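PDB 5AQ1: glucose-6-phosphate dehydrogenase from Trypanosoma cruzi, which catalyses the NADP-dependent oxidation of glucose 6-phosphate to 6-phosphogluconolactone, the first step of the pentose phosphate pathway. Local coordinates for residues V66-Y71 and R106-M111; Y71-M76 and G113-D118; A311-G316 and G480-L485. All blocks are in the same frame, centred on the assembly; numbering follows the deposited sequence.

Contact 1 (V66-Y71 and R106-M111); sequences VNILGY and RRISYM
Ile68 and Leu69 pair with Ile108 and Ser109 in the parallel sheet of the Rossmann-type, dinucleotide-binding domain. The strand that starts near Asn67 is the second in chain order, and its partner is the third, outermost in the sheet within this chain; two helices lie on the connection between them. The axes of the two short segments come within 4.5 Å and are 26° apart, and in the parallel hydrogen-bond ladder the N-H donors come alternately from the two chains: Ile68 N gives to Arg107 O (2.9 Å), Ser109 N to Ile68 O (2.8 Å), and Gly70 N to Ser109 O (2.7 Å).

Ahead of the ladder the work passes to a side chain. Arg107 folds back, bent at both chi2 (-44°) and chi3 (-50°), and so brings its guanidinium side-on to the residue just before the neighbouring strand. Its NE meets Val66 O at 2.8 Å in the carbonyl plane, while NH2 reaches the same oxygen from above that plane at 3.1 Å; two N-H groups thus hold one backbone acceptor and fix the guanidinium's rotation. A water beside them ties Asn67 ND2, which donates to it, to Arg107 O and Ser109 OG.

The two faces of the pair meet different neighbours. Ile68 and Ile108 pack together, CB of the first against CG1 of the second, and both rest on Phe50 of helix 43-58. Leu69 lies on the other face beside helix 118-134, where its CD1 touches Met111 CB. Met111, extended beyond CG, carries its sulfur to the rim of the Tyr71 ring in a Met-aromatic contact: SD lies in the ring plane, 3.8 Å from CD2.

Contact 2 (Y71-M76 and G113-D118); sequences YARSTM and GSYDRD. With NDP (NADPH dihydro-nicotinamide-adenine-dinucleotide phosphate), chain G.
Arg73 and Tyr115 touch through CD and CE2, and together they close round the 2'-phosphate of NADPH, the group that sets this cofactor apart from NADH. Hydrogen bonds to the phosphate come first. O3X takes three protein donors: the backbone N of Arg73, Arg73 NE (3.0 Å) and the hydroxyl of Tyr115 (2.6 Å). Arg73 NH2 binds O1X at 2.9 Å, with a weaker bond from NE to the same oxygen. Ser74 grips O2X twice, through its backbone N and through OG at 2.7 Å. The bend at chi3 (-55°) turns the guanidinium edge-on to the phosphorus, and this leaves one of its faces over the adenine, near N3A.

A second set of bonds joins the end of strand 67-72 to the loop that follows strand 108-112. Gly113 N donates to Ala72 O at 3.0 Å, prolonging the pairing of the strands a little beyond their ends. The hydroxyl of Tyr71 gives its proton to Ser114 O (2.6 Å), lying in the plane of that carbonyl. Ser114 OG in turn accepts from Arg117 N, an ST motif just before helix 118-134, and is also bonded to Asp120.

Packing makes up the remainder. The Tyr71 and Tyr115 side chains run past each other in opposite directions, CD1 to CE1 4.1 Å, and Ala72 CB sits against the Tyr115 hydroxyl. With a cation, main-chain N-H groups and two hydroxyls all directed at one phosphate, probably doubly charged, the site is consistent with selection of NADP over NAD.

Contact 3 (A311-G316 and G480-L485); sequences AECVLG and GEVKVL
Lys483 O and Leu315 N share a water: it donates to the lysine carbonyl at 2.7 Å and accepts the leucine N-H at 2.8 Å, spanning a place where the two backbones are still too far apart to bond directly. The touching parts run in the same general sense but diverge by 45°, so the pairing closes gradually along the chain. One step on, Leu485 N donates straight to Leu315 O (3.1 Å), a nearly linear bond that arrives well above the carbonyl plane, 44° out of it. Gly316 then forms a parallel bridge with Leu485, and its CA approaches Leu485 O in a CA-H...O contact.

This is one edge, within this chain, of the large mixed sheet of the C-terminal domain, where strand 484-488, weakly bonded at its start, is added alongside strand 313-319 after the chain has left helix 460-479 through a Schellman motif at Gly480. The other side of strand 313-319 is bonded to strand 344-349.

Apolar side chains pack where the backbones diverge. Val482 points toward strand 313-319, and with CG1 anti to its backbone N (chi1 -168°) that methyl lies 3.7 Å from Leu315 CD2 and 4.1 Å from Cys313 SG. The Leu315 and Val482 side chains cross at about a right angle, and both also rest on Ile477 of helix 460-479. On the opposite face of strand 313-319, Val314 CG1 meets Leu485 CD1 at 3.8 Å, close to helix 495-504.

The chemistry is thus that of a strand pair just beginning: water and hydrophobic packing do the joining at first, and direct main-chain bonding begins only with Leu485 N on Leu315 O.

In the fold
Contacts 1 and 2 adjoin along strand 67-72 in the NAD-binding region. They share Tyr71, their centres lie 14 Å apart, and their segments alternate along the chain: the sheet pairing of contact 1 leads directly into the loops that hold the cofactor in contact 2. Tyr110 links the two contacts, its OH probably hydrogen-bonded to Ser74 O at 2.7 Å while packing on Ala72 CB. Contact 3 belongs to the C-terminal region, its nearest atoms about 31 Å from contact 2 and about 35 Å from contact 1. Glucose 6-phosphate binds in a pocket drawing on both regions, with Lys181 and His211 from one and Asp268 and Lys367 from the other.

Contact 1 (V66-Y71 and R106-M111)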
loop_
_atom_site.group_PDB
_atom_site.type_symbol
_atom_site.label_atom_id
_atom_site.label_comp_id
_atom_site.label_asym_id
_atom_site.label_seq_id
_atom_site.Cartn_x
_atom_site.Cartn_y
_atom_site.Cartn_z
ATOM N N VAL B 66 43.590 -24.928 19.848
ATOM C CA VAL B 66 42.334 -25.578 20.217
ATOM C C VAL B 66 42.551 -27.067 20.477
ATOM O O VAL B 66 43.456 -27.679 19.912
ATOM C CB VAL B 66 41.259 -25.412 19.113
ATOM C CG1 VAL B 66 41.600 -26.227 17.868
ATOM C CG2 VAL B 66 39.878 -25.800 19.631
ATOM N N ASN B 67 41.715 -27.640 21.336
ATOM C CA ASN B 67 41.723 -29.076 21.581
ATOM C C ASN B 67 40.404 -29.701 21.168
ATOM O O ASN B 67 39.346 -29.302 21.646
ATOM C CB ASN B 67 41.992 -29.355 23.053
ATOM C CG ASN B 67 43.463 -29.258 23.396
ATOM O OD1 ASN B 67 43.884 -28.362 24.120
ATOM N ND2 ASN B 67 44.257 -30.184 22.866
ATOM N N ILE B 68 40.479 -30.678 20.271
ATOM C CA ILE B 68 39.306 -31.401 19.807
ATOM C C ILE B 68 39.412 -32.819 20.346
ATOM O O ILE B 68 40.364 -33.537 20.037
ATOM C CB ILE B 68 39.222 -31.400 18.269
ATOM C CG1 ILE B 68 39.141 -29.960 17.753
ATOM C CG2 ILE B 68 38.013 -32.197 17.794
ATOM C CD1 ILE B 68 39.478 -29.809 16.286
ATOM N N LEU B 69 38.432 -33.210 21.155
ATOM C CA LEU B 69 38.450 -34.502 21.835
ATOM C C LEU B 69 37.269 -35.364 21.400
ATOM O O LEU B 69 36.115 -35.028 21.658
ATOM C CB LEU B 69 38.431 -34.282 23.351
ATOM C CG LEU B 69 38.232 -35.470 24.303
ATOM C CD1 LEU B 69 39.322 -36.514 24.128
ATOM C CD2 LEU B 69 38.176 -34.991 25.748
ATOM N N GLY B 70 37.570 -36.469 20.724
ATOM C CA GLY B 70 36.556 -37.450 20.370
ATOM C C GLY B 70 36.236 -38.324 21.564
ATOM O O GLY B 70 37.128 -38.660 22.344
ATOM N N TYR B 71 34.965 -38.693 21.701
ATOM C CA TYR B 71 34.509 -39.531 22.808
ATOM C C TYR B 71 33.437 -40.510 22.335
ATOM O O TYR B 71 32.419 -40.102 21.790
ATOM C CB TYR B 71 33.957 -38.651 23.929
ATOM C CG TYR B 71 33.538 -39.409 25.168
ATOM C CD1 TYR B 71 32.268 -39.972 25.268
ATOM C CD2 TYR B 71 34.408 -39.554 26.249
ATOM C CE1 TYR B 71 31.881 -40.665 26.401
ATOM C CE2 TYR B 71 34.026 -40.241 27.386
ATOM C CZ TYR B 71 32.763 -40.794 27.456
ATOM O OH TYR B 71 32.374 -41.478 28.582
ATOM N N ARG B 106 46.821 -32.869 14.512
ATOM C CA ARG B 106 47.559 -32.752 15.775
ATOM C C ARG B 106 46.686 -32.247 16.931
ATOM O O ARG B 106 46.970 -32.536 18.091
ATOM C CB ARG B 106 48.783 -31.840 15.613
ATOM C CG ARG B 106 50.094 -32.578 15.421
ATOM C CD ARG B 106 51.243 -31.595 15.119
ATOM N NE ARG B 106 51.488 -31.425 13.680
ATOM C CZ ARG B 106 52.198 -32.258 12.914
ATOM N NH1 ARG B 106 52.756 -33.357 13.424
ATOM N NH2 ARG B 106 52.352 -31.990 11.616
ATOM N N ARG B 107 45.631 -31.503 16.608
ATOM C CA ARG B 107 44.715 -30.968 17.616
ATOM C C ARG B 107 43.639 -31.967 18.057
ATOM O O ARG B 107 42.904 -31.687 19.000
ATOM C CB ARG B 107 44.025 -29.696 17.095
ATOM C CG ARG B 107 44.946 -28.634 16.496
ATOM C CD ARG B 107 46.202 -28.381 17.320
ATOM N NE ARG B 107 45.902 -28.144 18.730
ATOM C CZ ARG B 107 46.816 -28.018 19.689
ATOM N NH1 ARG B 107 48.114 -28.093 19.410
ATOM N NH2 ARG B 107 46.425 -27.812 20.941
ATOM N N ILE B 108 43.545 -33.117 17.392
ATOM C CA ILE B 108 42.495 -34.090 17.689
ATOM C C ILE B 108 43.005 -35.214 18.583
ATOM O O ILE B 108 44.026 -35.823 18.287
ATOM C CB ILE B 108 41.910 -34.709 16.400
ATOM C CG1 ILE B 108 41.315 -33.609 15.516
ATOM C CG2 ILE B 108 40.840 -35.744 16.742
ATOM C CD1 ILE B 108 40.758 -34.094 14.192
ATOM N N SER B 109 42.277 -35.481 19.666
ATOM C CA SER B 109 42.507 -36.656 20.508
ATOM C C SER B 109 41.264 -37.538 20.507
ATOM O O SER B 109 40.171 -37.082 20.156
ATOM C CB SER B 109 42.814 -36.242 21.943
ATOM O OG SER B 109 43.954 -35.412 22.001
ATOM N N TYR B 110 41.438 -38.803 20.885
ATOM C CA TYR B 110 40.314 -39.722 21.057
ATOM C C TYR B 110 40.364 -40.357 22.438
ATOM O O TYR B 110 41.426 -40.465 23.052
ATOM C CB TYR B 110 40.291 -40.810 19.973
ATOM C CG TYR B 110 39.076 -41.714 20.069
ATOM C CD1 TYR B 110 37.853 -41.326 19.540
ATOM C CD2 TYR B 110 39.144 -42.937 20.728
ATOM C CE1 TYR B 110 36.737 -42.141 19.648
ATOM C CE2 TYR B 110 38.034 -43.755 20.845
ATOM C CZ TYR B 110 36.834 -43.354 20.302
ATOM O OH TYR B 110 35.734 -44.171 20.417
ATOM N N MET B 111 39.196 -40.771 22.915
ATOM C CA MET B 111 39.040 -41.308 24.253
ATOM C C MET B 111 37.836 -42.243 24.285
ATOM O O MET B 111 36.811 -41.962 23.666
ATOM C CB MET B 111 38.843 -40.140 25.210
ATOM C CG MET B 111 38.415 -40.513 26.609
ATOM S SD MET B 111 37.970 -39.043 27.544
ATOM C CE MET B 111 37.972 -39.778 29.177
HETATM O O HOH W 1 43.095 -32.964 21.557
#

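Contact 2 (Y71-M76 and G113-D118)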
loop_
_atom_site.group_PDB
_atom_site.type_symbol
_atom_site.label_atom_id
_atom_site.label_comp_id
_atom_site.label_asym_id
_atom_site.label_seq_id
_atom_site.Cartn_x
_atom_site.Cartn_y
_atom_site.Cartn_z
ATOM N N TYR B 71 34.965 -38.693 21.701
ATOM C CA TYR B 71 34.509 -39.531 22.808
ATOM C C TYR B 71 33.437 -40.510 22.335
ATOM O O TYR B 71 32.419 -40.102 21.790
ATOM C CB TYR B 71 33.957 -38.651 23.929
ATOM C CG TYR B 71 33.538 -39.409 25.168
ATOM C CD1 TYR B 71 32.268 -39.972 25.268
ATOM C CD2 TYR B 71 34.408 -39.554 26.249
ATOM C CE1 TYR B 71 31.881 -40.665 26.401
ATOM C CE2 TYR B 71 34.026 -40.241 27.386
ATOM C CZ TYR B 71 32.763 -40.794 27.456
ATOM O OH TYR B 71 32.374 -41.478 28.582
ATOM N N ALA B 72 33.677 -41.801 22.547
ATOM C CA ALA B 72 32.712 -42.846 22.197
ATOM C C ALA B 72 33.083 -44.177 22.856
ATOM O O ALA B 72 34.155 -44.308 23.443
ATOM C CB ALA B 72 32.626 -43.007 20.685
ATOM N N ARG B 73 32.190 -45.158 22.748
ATOM C CA ARG B 73 32.393 -46.472 23.372
ATOM C C ARG B 73 33.412 -47.331 22.629
ATOM O O ARG B 73 34.052 -48.195 23.235
ATOM C CB ARG B 73 31.073 -47.235 23.461
ATOM C CG ARG B 73 29.979 -46.528 24.247
ATOM C CD ARG B 73 28.658 -47.269 24.135
ATOM N NE ARG B 73 28.275 -47.475 22.739
ATOM C CZ ARG B 73 27.357 -48.344 22.321
ATOM N NH1 ARG B 73 26.690 -49.105 23.182
ATOM N NH2 ARG B 73 27.099 -48.451 21.023
ATOM N N SER B 74 33.547 -47.109 21.322
ATOM C CA SER B 74 34.493 -47.871 20.502
ATOM C C SER B 74 35.929 -47.688 20.982
ATOM O O SER B 74 36.332 -46.586 21.360
ATOM C CB SER B 74 34.401 -47.459 19.028
ATOM O OG SER B 74 33.197 -47.915 18.438
ATOM N N THR B 75 36.690 -48.779 20.968
ATOM C CA THR B 75 38.109 -48.733 21.302
ATOM C C THR B 75 38.902 -48.468 20.029
ATOM O O THR B 75 38.638 -49.077 18.992
ATOM C CB THR B 75 38.592 -50.049 21.940
ATOM O OG1 THR B 75 38.529 -51.106 20.974
ATOM C CG2 THR B 75 37.733 -50.412 23.149
ATOM N N MET B 76 39.859 -47.548 20.108
ATOM C CA MET B 76 40.682 -47.191 18.962
ATOM C C MET B 76 42.057 -47.836 19.104
ATOM O O MET B 76 42.825 -47.485 20.002
ATOM C CB MET B 76 40.815 -45.668 18.859
ATOM C CG MET B 76 40.918 -45.144 17.435
ATOM S SD MET B 76 39.317 -44.726 16.715
ATOM C CE MET B 76 38.575 -46.335 16.438
ATOM N N GLY B 113 34.805 -44.391 26.336
ATOM C CA GLY B 113 33.948 -44.329 27.517
ATOM C C GLY B 113 32.487 -44.574 27.189
ATOM O O GLY B 113 32.079 -44.484 26.029
ATOM N N SER B 114 31.698 -44.871 28.218
ATOM C CA SER B 114 30.261 -45.089 28.066
ATOM C C SER B 114 29.477 -43.771 28.093
ATOM O O SER B 114 30.038 -42.704 28.354
ATOM C CB SER B 114 29.751 -46.009 29.168
ATOM O OG SER B 114 29.706 -45.317 30.402
ATOM N N TYR B 115 28.176 -43.864 27.825
ATOM C CA TYR B 115 27.293 -42.700 27.776
ATOM C C TYR B 115 26.379 -42.588 29.005
ATOM O O TYR B 115 25.512 -41.709 29.053
ATOM C CB TYR B 115 26.436 -42.756 26.504
ATOM C CG TYR B 115 27.233 -42.791 25.215
ATOM C CD1 TYR B 115 28.174 -41.806 24.926
ATOM C CD2 TYR B 115 27.035 -43.805 24.279
ATOM C CE1 TYR B 115 28.903 -41.838 23.749
ATOM C CE2 TYR B 115 27.757 -43.842 23.099
ATOM C CZ TYR B 115 28.689 -42.859 22.840
ATOM O OH TYR B 115 29.401 -42.900 21.668
ATOM N N ASP B 116 26.570 -43.467 29.989
ATOM C CA ASP B 116 25.705 -43.504 31.179
ATOM C C ASP B 116 26.452 -43.490 32.527
ATOM O O ASP B 116 25.955 -42.913 33.494
ATOM C CB ASP B 116 24.755 -44.713 31.112
ATOM C CG ASP B 116 25.491 -46.041 30.954
ATOM O OD1 ASP B 116 26.708 -46.036 30.678
ATOM O OD2 ASP B 116 24.847 -47.100 31.101
ATOM N N ARG B 117 27.628 -44.115 32.595
ATOM C CA ARG B 117 28.382 -44.229 33.854
ATOM C C ARG B 117 29.073 -42.927 34.266
ATOM O O ARG B 117 29.822 -42.342 33.485
ATOM C CB ARG B 117 29.432 -45.334 33.744
ATOM C CG ARG B 117 28.859 -46.736 33.693
ATOM C CD ARG B 117 29.939 -47.751 33.375
ATOM N NE ARG B 117 30.695 -48.100 34.577
ATOM C CZ ARG B 117 31.943 -47.720 34.875
ATOM N NH1 ARG B 117 32.671 -46.959 34.057
ATOM N NH2 ARG B 117 32.482 -48.120 36.022
ATOM N N ASP B 118 28.832 -42.501 35.506
ATOM C CA ASP B 118 29.420 -41.265 36.047
ATOM C C ASP B 118 30.945 -41.314 36.126
ATOM O O ASP B 118 31.601 -40.276 36.060
ATOM C CB ASP B 118 28.858 -40.960 37.441
ATOM C CG ASP B 118 27.431 -40.425 37.406
ATOM O OD1 ASP B 118 27.008 -39.843 36.380
ATOM O OD2 ASP B 118 26.734 -40.579 38.428
HETATM P PA NDP G . 25.062 -43.176 14.299
HETATM O O1A NDP G . 24.011 -44.252 14.153
HETATM O O2A NDP G . 26.230 -43.133 13.330
HETATM O O5B NDP G . 25.586 -43.240 15.816
HETATM C C5B NDP G . 26.581 -42.323 16.260
HETATM C C4B NDP G . 27.526 -42.997 17.246
HETATM O O4B NDP G . 26.812 -43.223 18.464
HETATM C C3B NDP G . 28.066 -44.352 16.792
HETATM O O3B NDP G . 29.353 -44.270 16.174
HETATM C C2B NDP G . 28.135 -45.148 18.073
HETATM O O2B NDP G . 29.418 -44.985 18.671
HETATM C C1B NDP G . 27.080 -44.532 18.975
HETATM N N9A NDP G . 25.863 -45.386 18.989
HETATM C C8A NDP G . 25.182 -45.861 17.920
HETATM N N7A NDP G . 24.125 -46.615 18.318
HETATM C C5A NDP G . 24.126 -46.627 19.663
HETATM C C6A NDP G . 23.295 -47.227 20.730
HETATM N N6A NDP G . 22.219 -47.986 20.411
HETATM N N1A NDP G . 23.643 -46.989 22.022
HETATM C C2A NDP G . 24.712 -46.234 22.351
HETATM N N3A NDP G . 25.508 -45.661 21.427
HETATM C C4A NDP G . 25.273 -45.818 20.100
HETATM O O3 NDP G . 24.342 -41.734 14.349
HETATM P PN NDP G . 24.630 -40.566 13.275
HETATM O O1N NDP G . 26.072 -40.128 13.339
HETATM O O2N NDP G . 24.036 -40.990 11.950
HETATM O O5D NDP G . 23.731 -39.373 13.872
HETATM C C5D NDP G . 24.031 -38.755 15.122
HETATM C C4D NDP G . 22.896 -37.812 15.503
HETATM O O4D NDP G . 22.746 -36.796 14.505
HETATM C C3D NDP G . 21.569 -38.546 15.584
HETATM O O3D NDP G . 20.807 -38.069 16.697
HETATM C C2D NDP G . 20.873 -38.221 14.278
HETATM O O2D NDP G . 19.444 -38.266 14.406
HETATM C C1D NDP G . 21.427 -36.837 13.942
HETATM N N1N NDP G . 21.411 -36.580 12.493
HETATM C C2N NDP G . 22.365 -37.089 11.697
HETATM C C3N NDP G . 22.368 -36.869 10.322
HETATM C C7N NDP G . 23.451 -37.446 9.455
HETATM O O7N NDP G . 23.827 -36.802 8.487
HETATM N N7N NDP G . 23.982 -38.639 9.736
HETATM C C4N NDP G . 21.288 -36.039 9.672
HETATM C C5N NDP G . 20.316 -35.550 10.643
HETATM C C6N NDP G . 20.417 -35.834 11.999
HETATM P P2B NDP G . 30.044 -46.034 19.720
HETATM O O1X NDP G . 29.335 -47.344 19.477
HETATM O O2X NDP G . 31.499 -46.039 19.313
HETATM O O3X NDP G . 29.758 -45.433 21.078
#

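Contact 3 (A311-G316 and G480-L485)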
loop_
_atom_site.group_PDB
_atom_site.type_symbol
_atom_site.label_atom_id
_atom_site.label_comp_id
_atom_site.label_asym_id
_atom_site.label_seq_id
_atom_site.Cartn_x
_atom_site.Cartn_y
_atom_site.Cartn_z
ATOM N N ALA B 311 -7.228 -33.162 4.965
ATOM C CA ALA B 311 -7.901 -32.680 3.760
ATOM C C ALA B 311 -6.985 -31.818 2.896
ATOM O O ALA B 311 -7.111 -31.816 1.672
ATOM C CB ALA B 311 -9.163 -31.909 4.125
ATOM N N GLU B 312 -6.072 -31.088 3.530
ATOM C CA GLU B 312 -5.172 -30.193 2.812
ATOM C C GLU B 312 -3.761 -30.768 2.698
ATOM O O GLU B 312 -2.774 -30.072 2.933
ATOM C CB GLU B 312 -5.155 -28.824 3.497
ATOM C CG GLU B 312 -6.504 -28.118 3.474
ATOM C CD GLU B 312 -6.451 -26.723 4.069
ATOM O OE1 GLU B 312 -6.128 -26.601 5.271
ATOM O OE2 GLU B 312 -6.738 -25.751 3.337
ATOM N N CYS B 313 -3.669 -32.046 2.340
ATOM C CA CYS B 313 -2.376 -32.667 2.062
ATOM C C CYS B 313 -2.489 -33.847 1.102
ATOM O O CYS B 313 -3.551 -34.460 0.979
ATOM C CB CYS B 313 -1.692 -33.122 3.357
ATOM S SG CYS B 313 -2.134 -34.781 3.915
ATOM N N VAL B 314 -1.384 -34.141 0.418
ATOM C CA VAL B 314 -1.257 -35.341 -0.406
ATOM C C VAL B 314 0.019 -36.067 0.003
ATOM O O VAL B 314 1.103 -35.492 -0.039
ATOM C CB VAL B 314 -1.198 -35.016 -1.911
ATOM C CG1 VAL B 314 -0.988 -36.286 -2.725
ATOM C CG2 VAL B 314 -2.473 -34.308 -2.350
ATOM N N LEU B 315 -0.128 -37.327 0.399
ATOM C CA LEU B 315 0.986 -38.145 0.860
ATOM C C LEU B 315 1.397 -39.143 -0.208
ATOM O O LEU B 315 0.574 -39.567 -1.025
ATOM C CB LEU B 315 0.597 -38.896 2.136
ATOM C CG LEU B 315 0.942 -38.249 3.479
ATOM C CD1 LEU B 315 0.806 -36.736 3.460
ATOM C CD2 LEU B 315 0.067 -38.853 4.565
ATOM N N GLY B 316 2.670 -39.527 -0.181
ATOM C CA GLY B 316 3.202 -40.502 -1.121
ATOM C C GLY B 316 4.248 -41.415 -0.509
ATOM O O GLY B 316 4.931 -41.049 0.446
ATOM N N GLY B 480 -3.864 -44.449 10.481
ATOM C CA GLY B 480 -4.178 -45.022 9.175
ATOM C C GLY B 480 -5.366 -44.343 8.521
ATOM O O GLY B 480 -6.093 -44.970 7.750
ATOM N N GLU B 481 -5.549 -43.056 8.809
ATOM C CA GLU B 481 -6.723 -42.315 8.350
ATOM C C GLU B 481 -6.451 -41.442 7.133
ATOM O O GLU B 481 -7.380 -40.864 6.575
ATOM C CB GLU B 481 -7.263 -41.445 9.482
ATOM C CG GLU B 481 -7.724 -42.241 10.693
ATOM C CD GLU B 481 -8.140 -41.363 11.856
ATOM O OE1 GLU B 481 -8.249 -40.133 11.676
ATOM O OE2 GLU B 481 -8.355 -41.908 12.958
ATOM N N VAL B 482 -5.188 -41.350 6.722
ATOM C CA VAL B 482 -4.802 -40.545 5.566
ATOM C C VAL B 482 -4.232 -41.453 4.475
ATOM O O VAL B 482 -3.307 -42.225 4.723
ATOM C CB VAL B 482 -3.755 -39.484 5.956
ATOM C CG1 VAL B 482 -3.571 -38.478 4.832
ATOM C CG2 VAL B 482 -4.171 -38.773 7.238
ATOM N N LYS B 483 -4.791 -41.359 3.272
ATOM C CA LYS B 483 -4.363 -42.200 2.153
ATOM C C LYS B 483 -2.936 -41.861 1.715
ATOM O O LYS B 483 -2.545 -40.691 1.684
ATOM C CB LYS B 483 -5.334 -42.056 0.972
ATOM C CG LYS B 483 -4.909 -42.812 -0.283
ATOM C CD LYS B 483 -5.937 -42.790 -1.412
ATOM C CE LYS B 483 -6.043 -44.147 -2.088
ATOM N NZ LYS B 483 -6.465 -44.028 -3.511
ATOM N N VAL B 484 -2.165 -42.897 1.392
ATOM C CA VAL B 484 -0.788 -42.743 0.925
ATOM C C VAL B 484 -0.690 -43.313 -0.481
ATOM O O VAL B 484 -0.987 -44.484 -0.705
ATOM C CB VAL B 484 0.207 -43.480 1.839
ATOM C CG1 VAL B 484 1.639 -43.219 1.391
ATOM C CG2 VAL B 484 0.020 -43.048 3.287
ATOM N N LEU B 485 -0.283 -42.471 -1.425
ATOM C CA LEU B 485 -0.303 -42.827 -2.834
ATOM C C LEU B 485 1.057 -43.314 -3.304
ATOM O O LEU B 485 2.085 -42.800 -2.868
ATOM C CB LEU B 485 -0.722 -41.621 -3.665
ATOM C CG LEU B 485 -2.138 -41.130 -3.381
ATOM C CD1 LEU B 485 -2.254 -39.699 -3.835
ATOM C CD2 LEU B 485 -3.178 -42.006 -4.079
HETATM O O HOH W 2 -2.736 -38.247 0.583
#